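Putative glycerophosphodiester phosphodiesterase (Galdieria sulphuraria, PDB 2O55) is a putative member of the glycerophosphodiester phosphodiesterase family, built on a TIM-barrel fold, with its own activity not established. Local coordinates at residues G19-L31 / V86-L98. Residues are numbered along the deposited sequence; the frame is centred on the assembly and turned at random. Where two conformers were deposited one is given.
Sequences GLAPENTLRSFVL and VGGGHTIPSLEEL
Two neighbouring outer helices of the TIM barrel, 26-34 and 95-104, meet here through the loops that lead into them. Pro22 packs on His90, and Leu26 packs on Pro93 and Leu98. No hydrogen bond joins the two segments. The Pro22 ring lies against the turn at Gly87, with Pro22 CG 3.6 Å from Gly87 CA. Pro22 CB also touches Val86 CG1. The His90 side chain crosses Pro22 at about a right angle, and His90 ND1 lies 3.4 Å from Pro22 CD. Arg27 CB sits over one face of the His90 imidazole in a CH-pi contact, 4.0 Å from the ring centroid. Beyond CG the Arg27 chain turns away from the contact, and the place of its end is doubtful.

Deeper in, Pro93 packs on the segment that starts helix 26-34. Pro93 CD is 3.2 Å from Asn24 O, and Pro93 CB meets Leu26 CG. The Asn24 side chain turns to the barrel strand 39-46. There Asn24 OD1 is hydrogen-bonded to Thr42 OG1, and Asn24 ND2 to Asp43 OD2. Thr25 is at the N-cap position of helix 26-34, but its side chain makes no capping bond. Ser94, at that of helix 95-104, does. Ser94 and Glu97 form a capping box: Glu97 N donates to Ser94 OG at 3.1 Å, and Ser94 N gives a weak bond to Glu97 OE1. Glu97 OE2 has a salt bridge to Lys82.

Between the helices, Leu26 CD2 reaches Leu98 CA at 3.7 Å, while Leu26 CD1 approaches Glu97 CB. Leu98 has CG anti to its backbone N (chi1 175°), which carries its methyls toward Phe29. Leu98 CD1 comes obliquely to the ring, 3.7 Å from Phe29 CD2. The Phe29 side chain also touches Leu54 of strand 52-54 and Ile40 of strand 39-46.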
loop_
_atom_site.group_PDB
_atom_site.type_symbol
_atom_site.label_atom_id
_atom_site.label_comp_id
_atom_site.label_asym_id
_atom_site.label_seq_id
_atom_site.Cartn_x
_atom_site.Cartn_y
_atom_site.Cartn_z
ATOM N N GLY A 19 -1.919 7.547 17.112
ATOM C CA GLY A 19 -0.766 8.060 17.860
ATOM C C GLY A 19 0.488 7.177 17.878
ATOM O O GLY A 19 1.599 7.666 17.707
ATOM N N LEU A 20 0.300 5.869 18.018
ATOM C CA LEU A 20 1.287 4.981 18.642
ATOM C C LEU A 20 2.672 4.805 17.997
ATOM O O LEU A 20 3.594 4.285 18.650
ATOM C CB LEU A 20 0.637 3.617 18.885
ATOM C CG LEU A 20 -0.681 3.648 19.674
ATOM C CD1 LEU A 20 -1.760 2.852 18.935
ATOM C CD2 LEU A 20 -0.506 3.197 21.154
ATOM N N ALA A 21 2.829 5.226 16.741
ATOM C CA ALA A 21 4.097 5.047 16.028
ATOM C C ALA A 21 4.153 5.819 14.719
ATOM O O ALA A 21 3.110 6.103 14.123
ATOM C CB ALA A 21 4.363 3.565 15.764
ATOM N N PRO A 22 5.383 6.149 14.261
ATOM C CA PRO A 22 5.630 6.844 12.971
ATOM C C PRO A 22 5.295 5.994 11.744
ATOM O O PRO A 22 5.469 4.774 11.761
ATOM C CB PRO A 22 7.136 7.150 13.000
ATOM C CG PRO A 22 7.722 6.174 14.002
ATOM C CD PRO A 22 6.636 5.881 15.008
ATOM N N GLU A 23 4.810 6.650 10.692
ATOM C CA GLU A 23 4.418 5.983 9.451
ATOM C C GLU A 23 5.565 5.152 8.836
ATOM O O GLU A 23 6.751 5.520 8.960
ATOM C CB GLU A 23 3.931 7.035 8.446
ATOM C CG GLU A 23 4.985 8.113 8.110
ATOM C CD GLU A 23 4.584 9.024 6.968
ATOM O OE1 GLU A 23 4.702 8.613 5.788
ATOM O OE2 GLU A 23 4.181 10.163 7.264
ATOM N N ASN A 24 5.211 4.049 8.172
ATOM C CA ASN A 24 6.185 3.216 7.454
ATOM C C ASN A 24 7.424 2.880 8.281
ATOM O O ASN A 24 8.565 3.021 7.827
ATOM C CB ASN A 24 6.591 3.862 6.124
ATOM C CG ASN A 24 5.501 3.798 5.103
ATOM O OD1 ASN A 24 4.736 2.837 5.055
ATOM N ND2 ASN A 24 5.414 4.829 4.271
ATOM N N THR A 25 7.162 2.423 9.499
ATOM C CA THR A 25 8.178 2.129 10.490
ATOM C C THR A 25 7.844 0.736 11.009
ATOM O O THR A 25 6.670 0.439 11.182
ATOM C CB THR A 25 8.102 3.180 11.622
ATOM O OG1 THR A 25 9.413 3.589 12.010
ATOM C CG2 THR A 25 7.356 2.652 12.818
ATOM N N LEU A 26 8.851 -0.115 11.237
ATOM C CA LEU A 26 8.615 -1.504 11.707
ATOM C C LEU A 26 7.709 -1.589 12.937
ATOM O O LEU A 26 6.843 -2.473 13.015
ATOM C CB LEU A 26 9.928 -2.234 11.996
ATOM C CG LEU A 26 10.797 -2.572 10.794
ATOM C CD1 LEU A 26 12.246 -2.810 11.218
ATOM C CD2 LEU A 26 10.232 -3.760 10.025
ATOM N N ARG A 27 7.900 -0.662 13.882
ATOM C CA ARG A 27 7.123 -0.636 15.127
ATOM C C ARG A 27 5.649 -0.450 14.803
ATOM O O ARG A 27 4.782 -0.963 15.503
ATOM C CB ARG A 27 7.603 0.472 16.073
ATOM C CG ARG A 27 7.536 0.095 17.554
ATOM C CD ARG A 27 6.118 0.116 18.104
ATOM N NE ARG A 27 5.853 -0.984 19.033
ATOM C CZ ARG A 27 5.459 -0.827 20.295
ATOM N NH1 ARG A 27 5.269 0.389 20.792
ATOM N NH2 ARG A 27 5.237 -1.892 21.055
ATOM N N SER A 28 5.385 0.284 13.724
ATOM C CA SER A 28 4.042 0.494 13.219
ATOM C C SER A 28 3.482 -0.829 12.689
ATOM O O SER A 28 2.394 -1.242 13.087
ATOM C CB SER A 28 4.050 1.584 12.141
ATOM O OG SER A 28 2.751 1.873 11.661
ATOM N N PHE A 29 4.233 -1.506 11.821
ATOM C CA PHE A 29 3.783 -2.771 11.233
ATOM C C PHE A 29 3.656 -3.862 12.289
ATOM O O PHE A 29 2.661 -4.587 12.310
ATOM C CB PHE A 29 4.697 -3.227 10.091
ATOM C CG PHE A 29 4.887 -2.192 8.991
ATOM C CD1 PHE A 29 3.785 -1.576 8.375
ATOM C CD2 PHE A 29 6.173 -1.854 8.551
ATOM C CE1 PHE A 29 3.957 -0.617 7.353
ATOM C CE2 PHE A 29 6.364 -0.900 7.523
ATOM C CZ PHE A 29 5.243 -0.283 6.923
ATOM N N VAL A 30 4.642 -3.968 13.184
ATOM C CA VAL A 30 4.561 -4.943 14.284
ATOM C C VAL A 30 3.273 -4.707 15.066
ATOM O O VAL A 30 2.506 -5.639 15.292
ATOM C CB VAL A 30 5.788 -4.908 15.254
ATOM C CG1 VAL A 30 5.600 -5.904 16.411
ATOM C CG2 VAL A 30 7.109 -5.197 14.514
ATOM N N LEU A 31 3.032 -3.450 15.445
ATOM C CA LEU A 31 1.819 -3.081 16.175
ATOM C C LEU A 31 0.547 -3.517 15.464
ATOM O O LEU A 31 -0.421 -3.910 16.113
ATOM C CB LEU A 31 1.773 -1.575 16.511
ATOM C CG LEU A 31 2.604 -1.054 17.715
ATOM C CD1 LEU A 31 2.274 0.397 18.033
ATOM C CD2 LEU A 31 2.468 -1.900 18.973
ATOM N N VAL A 86 12.840 9.049 12.264
ATOM C CA VAL A 86 11.516 9.407 11.766
ATOM C C VAL A 86 10.648 9.775 12.973
ATOM O O VAL A 86 10.344 10.945 13.182
ATOM C CB VAL A 86 10.864 8.291 10.903
ATOM C CG1 VAL A 86 9.512 8.761 10.372
ATOM C CG2 VAL A 86 11.786 7.884 9.746
ATOM N N GLY A 87 10.266 8.786 13.774
ATOM C CA GLY A 87 9.579 9.062 15.027
ATOM C C GLY A 87 10.635 9.209 16.087
ATOM O O GLY A 87 11.821 9.112 15.789
ATOM N N GLY A 88 10.214 9.446 17.322
ATOM C CA GLY A 88 11.145 9.482 18.437
ATOM C C GLY A 88 11.683 8.088 18.685
ATOM O O GLY A 88 11.164 7.352 19.524
ATOM N N GLY A 89 12.706 7.710 17.927
ATOM C CA GLY A 89 13.383 6.451 18.161
ATOM C C GLY A 89 13.368 5.418 17.045
ATOM O O GLY A 89 14.157 4.475 17.093
ATOM N N HIS A 90 12.492 5.565 16.049
ATOM C CA HIS A 90 12.361 4.532 15.001
ATOM C C HIS A 90 12.925 4.999 13.674
ATOM O O HIS A 90 13.122 6.198 13.473
ATOM C CB HIS A 90 10.915 4.062 14.864
ATOM C CG HIS A 90 10.260 3.814 16.184
ATOM N ND1 HIS A 90 9.250 4.613 16.676
ATOM C CD2 HIS A 90 10.508 2.888 17.142
ATOM C CE1 HIS A 90 8.883 4.175 17.869
ATOM N NE2 HIS A 90 9.630 3.127 18.175
ATOM N N THR A 91 13.206 4.057 12.776
ATOM C CA THR A 91 14.025 4.365 11.597
ATOM C C THR A 91 13.474 3.808 10.283
ATOM O O THR A 91 12.640 2.898 10.304
ATOM C CB THR A 91 15.484 3.893 11.792
ATOM O OG1 THR A 91 16.314 4.557 10.836
ATOM C CG2 THR A 91 15.616 2.356 11.645
ATOM N N ILE A 92 13.938 4.346 9.148
ATOM C CA ILE A 92 13.467 3.876 7.833
ATOM C C ILE A 92 13.885 2.422 7.637
ATOM O O ILE A 92 15.072 2.112 7.687
ATOM C CB ILE A 92 13.963 4.736 6.625
ATOM C CG1 ILE A 92 13.507 6.190 6.745
ATOM C CG2 ILE A 92 13.418 4.183 5.326
ATOM C CD1 ILE A 92 14.225 7.138 5.809
ATOM N N PRO A 93 12.905 1.527 7.442
ATOM C CA PRO A 93 13.200 0.123 7.176
ATOM C C PRO A 93 13.428 -0.181 5.687
ATOM O O PRO A 93 13.070 0.631 4.822
ATOM C CB PRO A 93 11.949 -0.600 7.680
ATOM C CG PRO A 93 10.855 0.439 7.686
ATOM C CD PRO A 93 11.455 1.792 7.463
ATOM N N SER A 94 14.041 -1.332 5.411
ATOM C CA SER A 94 14.123 -1.893 4.061
ATOM C C SER A 94 12.891 -2.782 3.858
ATOM O O SER A 94 12.067 -2.917 4.769
ATOM C CB SER A 94 15.405 -2.714 3.900
ATOM O OG SER A 94 15.354 -3.897 4.678
ATOM N N LEU A 95 12.751 -3.395 2.687
ATOM C CA LEU A 95 11.634 -4.303 2.529
ATOM C C LEU A 95 11.948 -5.595 3.266
ATOM O O LEU A 95 11.078 -6.140 3.952
ATOM C CB LEU A 95 11.328 -4.583 1.064
ATOM C CG LEU A 95 9.841 -4.612 0.645
ATOM C CD1 LEU A 95 9.715 -5.297 -0.680
ATOM C CD2 LEU A 95 8.903 -5.274 1.647
ATOM N N GLU A 96 13.198 -6.052 3.138
ATOM C CA GLU A 96 13.667 -7.270 3.776
ATOM C C GLU A 96 13.415 -7.260 5.277
ATOM O O GLU A 96 12.932 -8.247 5.817
ATOM C CB GLU A 96 15.153 -7.506 3.480
ATOM C CG GLU A 96 15.569 -8.985 3.570
ATOM C CD GLU A 96 16.968 -9.290 3.024
ATOM O OE1 GLU A 96 17.207 -10.419 2.533
ATOM O OE2 GLU A 96 17.838 -8.406 3.091
ATOM N N GLU A 97 13.718 -6.148 5.948
ATOM C CA GLU A 97 13.520 -6.044 7.407
ATOM C C GLU A 97 12.080 -6.353 7.818
ATOM O O GLU A 97 11.839 -6.964 8.861
ATOM C CB GLU A 97 13.966 -4.677 7.955
ATOM C CG GLU A 97 15.504 -4.537 8.043
ATOM C CD GLU A 97 16.015 -3.155 8.504
ATOM O OE1 GLU A 97 15.295 -2.138 8.359
ATOM O OE2 GLU A 97 17.165 -3.094 9.007
ATOM N N LEU A 98 11.131 -5.948 6.983
ATOM C CA LEU A 98 9.732 -6.186 7.266
ATOM C C LEU A 98 9.394 -7.649 7.104
ATOM O O LEU A 98 8.566 -8.190 7.854
ATOM C CB LEU A 98 8.848 -5.370 6.323
ATOM C CG LEU A 98 7.343 -5.637 6.459
ATOM C CD1 LEU A 98 6.862 -5.401 7.911
ATOM C CD2 LEU A 98 6.546 -4.829 5.434
#